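Local atomic coordinates of alpha-glucosidase (Pseudoalteromonas sp. K8, PDB entry 5HQA), a protein that hydrolyses alpha-glucosidic linkages as a chloride-activated, calcium-binding member of glycoside hydrolase family 97. Residues A[93-101]-A[110-118]. Numbering follows the deposited sequence. Where two conformers were deposited one is given.
With FMT (formic acid), chain I.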
loop_
_atom_site.group_PDB
_atom_site.type_symbol
_atom_site.label_atom_id
_atom_site.label_comp_id
_atom_site.label_asym_id
_atom_site.label_seq_id
_atom_site.Cartn_x
_atom_site.Cartn_y
_atom_site.Cartn_z
ATOM N N GLN A 93 -41.772 8.179 0.521
ATOM C CA GLN A 93 -40.367 8.037 0.882
ATOM C C GLN A 93 -39.862 6.650 0.503
ATOM O O GLN A 93 -39.153 5.985 1.266
ATOM C CB GLN A 93 -40.158 8.324 2.364
ATOM C CG GLN A 93 -40.761 9.645 2.784
ATOM C CD GLN A 93 -40.457 9.962 4.218
ATOM O OE1 GLN A 93 -39.556 9.368 4.818
ATOM N NE2 GLN A 93 -41.209 10.894 4.789
ATOM N N GLY A 94 -40.271 6.200 -0.681
ATOM C CA GLY A 94 -39.810 4.950 -1.235
ATOM C C GLY A 94 -38.568 5.139 -2.082
ATOM O O GLY A 94 -37.991 6.226 -2.178
ATOM N N GLY A 95 -38.152 4.048 -2.707
ATOM C CA GLY A 95 -36.957 4.082 -3.520
ATOM C C GLY A 95 -36.518 2.682 -3.874
ATOM O O GLY A 95 -37.168 1.687 -3.530
ATOM N N THR A 96 -35.405 2.620 -4.592
ATOM C CA THR A 96 -34.856 1.332 -4.965
ATOM C C THR A 96 -33.347 1.455 -5.068
ATOM O O THR A 96 -32.809 2.515 -5.405
ATOM C CB THR A 96 -35.457 0.817 -6.281
ATOM O OG1 THR A 96 -34.963 -0.501 -6.552
ATOM C CG2 THR A 96 -35.101 1.739 -7.442
ATOM N N TYR A 97 -32.670 0.366 -4.732
ATOM C CA TYR A 97 -31.236 0.270 -4.929
ATOM C C TYR A 97 -30.889 -1.200 -5.032
ATOM O O TYR A 97 -31.675 -2.070 -4.647
ATOM C CB TYR A 97 -30.438 0.957 -3.814
ATOM C CG TYR A 97 -30.465 0.280 -2.462
ATOM C CD1 TYR A 97 -31.425 0.617 -1.515
ATOM C CD2 TYR A 97 -29.493 -0.662 -2.113
ATOM C CE1 TYR A 97 -31.435 0.018 -0.257
ATOM C CE2 TYR A 97 -29.498 -1.266 -0.867
ATOM C CZ TYR A 97 -30.468 -0.921 0.057
ATOM O OH TYR A 97 -30.466 -1.516 1.294
ATOM N N SER A 98 -29.716 -1.465 -5.584
ATOM C CA SER A 98 -29.223 -2.820 -5.702
ATOM C C SER A 98 -27.881 -2.932 -5.003
ATOM O O SER A 98 -27.168 -1.942 -4.831
ATOM C CB SER A 98 -29.098 -3.239 -7.172
ATOM O OG SER A 98 -30.377 -3.245 -7.794
ATOM N N VAL A 99 -27.551 -4.143 -4.575
ATOM C CA VAL A 99 -26.220 -4.452 -4.076
ATOM C C VAL A 99 -25.683 -5.608 -4.907
ATOM O O VAL A 99 -26.370 -6.621 -5.088
ATOM C CB VAL A 99 -26.227 -4.792 -2.576
ATOM C CG1 VAL A 99 -24.808 -5.001 -2.089
ATOM C CG2 VAL A 99 -26.839 -3.647 -1.784
ATOM N N ARG A 100 -24.480 -5.438 -5.442
ATOM C CA ARG A 100 -23.826 -6.462 -6.245
ATOM C C ARG A 100 -22.792 -7.140 -5.360
ATOM O O ARG A 100 -21.944 -6.461 -4.779
ATOM C CB ARG A 100 -23.167 -5.846 -7.479
ATOM C CG ARG A 100 -22.535 -6.855 -8.442
ATOM C CD ARG A 100 -21.919 -6.147 -9.663
ATOM N NE ARG A 100 -22.916 -5.318 -10.337
ATOM C CZ ARG A 100 -23.718 -5.731 -11.316
ATOM N NH1 ARG A 100 -23.650 -6.977 -11.787
ATOM N NH2 ARG A 100 -24.598 -4.884 -11.829
ATOM N N PHE A 101 -22.879 -8.466 -5.241
ATOM C CA PHE A 101 -21.930 -9.270 -4.469
ATOM C C PHE A 101 -21.111 -10.136 -5.410
ATOM O O PHE A 101 -21.671 -10.783 -6.301
ATOM C CB PHE A 101 -22.644 -10.181 -3.472
ATOM C CG PHE A 101 -23.380 -9.450 -2.392
ATOM C CD1 PHE A 101 -22.823 -9.313 -1.125
ATOM C CD2 PHE A 101 -24.628 -8.913 -2.638
ATOM C CE1 PHE A 101 -23.501 -8.640 -0.123
ATOM C CE2 PHE A 101 -25.315 -8.248 -1.637
ATOM C CZ PHE A 101 -24.744 -8.108 -0.381
ATOM N N PHE A 110 -18.587 -6.385 -2.223
ATOM C CA PHE A 110 -19.929 -5.924 -2.571
ATOM C C PHE A 110 -19.955 -4.406 -2.699
ATOM O O PHE A 110 -19.148 -3.696 -2.091
ATOM C CB PHE A 110 -21.008 -6.412 -1.567
ATOM C CG PHE A 110 -20.851 -5.885 -0.159
ATOM C CD1 PHE A 110 -21.474 -4.710 0.230
ATOM C CD2 PHE A 110 -20.111 -6.595 0.783
ATOM C CE1 PHE A 110 -21.345 -4.227 1.530
ATOM C CE2 PHE A 110 -19.976 -6.123 2.088
ATOM C CZ PHE A 110 -20.594 -4.932 2.459
ATOM N N ARG A 111 -20.888 -3.916 -3.514
ATOM C CA ARG A 111 -21.068 -2.479 -3.655
ATOM C C ARG A 111 -22.534 -2.190 -3.905
ATOM O O ARG A 111 -23.291 -3.045 -4.371
ATOM C CB ARG A 111 -20.215 -1.895 -4.788
ATOM C CG ARG A 111 -20.750 -2.222 -6.172
ATOM C CD ARG A 111 -19.957 -1.501 -7.243
ATOM N NE ARG A 111 -20.520 -1.744 -8.566
ATOM C CZ ARG A 111 -19.906 -1.429 -9.699
ATOM N NH1 ARG A 111 -18.706 -0.859 -9.673
ATOM N NH2 ARG A 111 -20.489 -1.690 -10.860
ATOM N N TYR A 112 -22.936 -0.973 -3.558
ATOM C CA TYR A 112 -24.284 -0.508 -3.838
ATOM C C TYR A 112 -24.325 0.100 -5.224
ATOM O O TYR A 112 -23.376 0.764 -5.651
ATOM C CB TYR A 112 -24.717 0.556 -2.843
ATOM C CG TYR A 112 -24.730 0.173 -1.383
ATOM C CD1 TYR A 112 -23.552 0.117 -0.637
ATOM C CD2 TYR A 112 -25.938 -0.061 -0.728
ATOM C CE1 TYR A 112 -23.578 -0.186 0.726
ATOM C CE2 TYR A 112 -25.974 -0.369 0.618
ATOM C CZ TYR A 112 -24.794 -0.421 1.343
ATOM O OH TYR A 112 -24.857 -0.715 2.687
ATOM N N GLU A 113 -25.437 -0.108 -5.916
ATOM C CA GLU A 113 -25.698 0.539 -7.196
ATOM C C GLU A 113 -27.071 1.181 -7.085
ATOM O O GLU A 113 -28.089 0.483 -7.045
ATOM C CB GLU A 113 -25.605 -0.462 -8.352
ATOM C CG GLU A 113 -24.191 -1.039 -8.465
ATOM C CD GLU A 113 -24.047 -2.147 -9.497
ATOM O OE1 GLU A 113 -25.024 -2.432 -10.228
ATOM O OE2 GLU A 113 -22.939 -2.740 -9.568
ATOM N N VAL A 114 -27.092 2.504 -6.970
ATOM C CA VAL A 114 -28.326 3.262 -6.797
ATOM C C VAL A 114 -28.704 3.841 -8.157
ATOM O O VAL A 114 -27.976 4.701 -8.675
ATOM C CB VAL A 114 -28.175 4.368 -5.747
ATOM C CG1 VAL A 114 -29.502 5.101 -5.582
ATOM C CG2 VAL A 114 -27.738 3.764 -4.432
ATOM N N PRO A 115 -29.810 3.419 -8.751
ATOM C CA PRO A 115 -30.142 3.842 -10.112
ATOM C C PRO A 115 -30.846 5.191 -10.127
ATOM O O PRO A 115 -31.315 5.697 -9.109
ATOM C CB PRO A 115 -31.093 2.740 -10.574
ATOM C CG PRO A 115 -31.867 2.428 -9.311
ATOM C CD PRO A 115 -30.823 2.503 -8.197
ATOM N N LYS A 116 -30.946 5.749 -11.331
ATOM C CA LYS A 116 -31.774 6.927 -11.549
ATOM C C LYS A 116 -33.196 6.668 -11.066
ATOM O O LYS A 116 -33.783 5.621 -11.360
ATOM C CB LYS A 116 -31.773 7.290 -13.037
ATOM C CG LYS A 116 -32.634 8.494 -13.394
ATOM C CD LYS A 116 -32.623 8.732 -14.896
ATOM C CE LYS A 116 -33.502 9.904 -15.275
ATOM N NZ LYS A 116 -33.591 10.024 -16.759
ATOM N N GLN A 117 -33.739 7.617 -10.303
ATOM C CA GLN A 117 -35.102 7.494 -9.804
ATOM C C GLN A 117 -35.610 8.864 -9.389
ATOM O O GLN A 117 -34.834 9.755 -9.037
ATOM C CB GLN A 117 -35.187 6.526 -8.624
ATOM C CG GLN A 117 -34.290 6.887 -7.469
ATOM C CD GLN A 117 -34.090 5.707 -6.550
ATOM O OE1 GLN A 117 -34.942 5.407 -5.714
ATOM N NE2 GLN A 117 -32.969 5.011 -6.715
ATOM N N ALA A 118 -36.935 9.003 -9.413
ATOM C CA ALA A 118 -37.569 10.283 -9.134
ATOM C C ALA A 118 -37.174 10.792 -7.752
ATOM O O ALA A 118 -37.193 10.043 -6.771
ATOM C CB ALA A 118 -39.087 10.139 -9.243
HETATM C C FMT I . -26.735 -7.599 -13.605
HETATM O O1 FMT I . -27.144 -6.663 -12.917
HETATM O O2 FMT I . -25.828 -7.494 -14.438
HETATM O O HOH W 1 -36.051 7.210 -3.680
#
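Arg100 and Glu113 form a two-pronged salt bridge: Arg100 NE meets Glu113 OE2 at 2.7 Å and almost straight (173°), while NH2 takes the syn lone pair of OE1 at 3.0 Å. A bend at chi3 (-56°) turns the Arg100 NE edge to the carboxylate, which Glu113 carries across on a chain extended beyond CG. Arg111 adds NE and NH2 to that same OE2, which accepts three N-H groups; the shared carboxylate probably offsets the closeness of the two arginines. Arg100 NH1 also pairs with Glu82.

Backbone bonds tie Ser98 to Glu113 and Arg100 to Arg111, two antiparallel hydrogen-bonded pairs. Past Pro115 the ladder gives way to the Gln117 amide, whose OE1 accepts from Thr96 N (3.0 Å) and whose NE2 donates to both Thr96 O (2.8 Å) and Pro115 O.

The face opposite the salt bridges is largely aromatic and aliphatic. Phe110 CB sits over the Phe101 ring, 3.9 Å from its centroid, and Val99 CG2 and Tyr97 CE2 both touch Tyr112 CD2. Leu38 packs on Tyr97, Phe110 and Tyr112.

The arrangement is a beta hairpin, strands 95-104 and 107-114, within an antiparallel sheet of the N-terminal, galactose-mutarotase-like beta-sandwich domain.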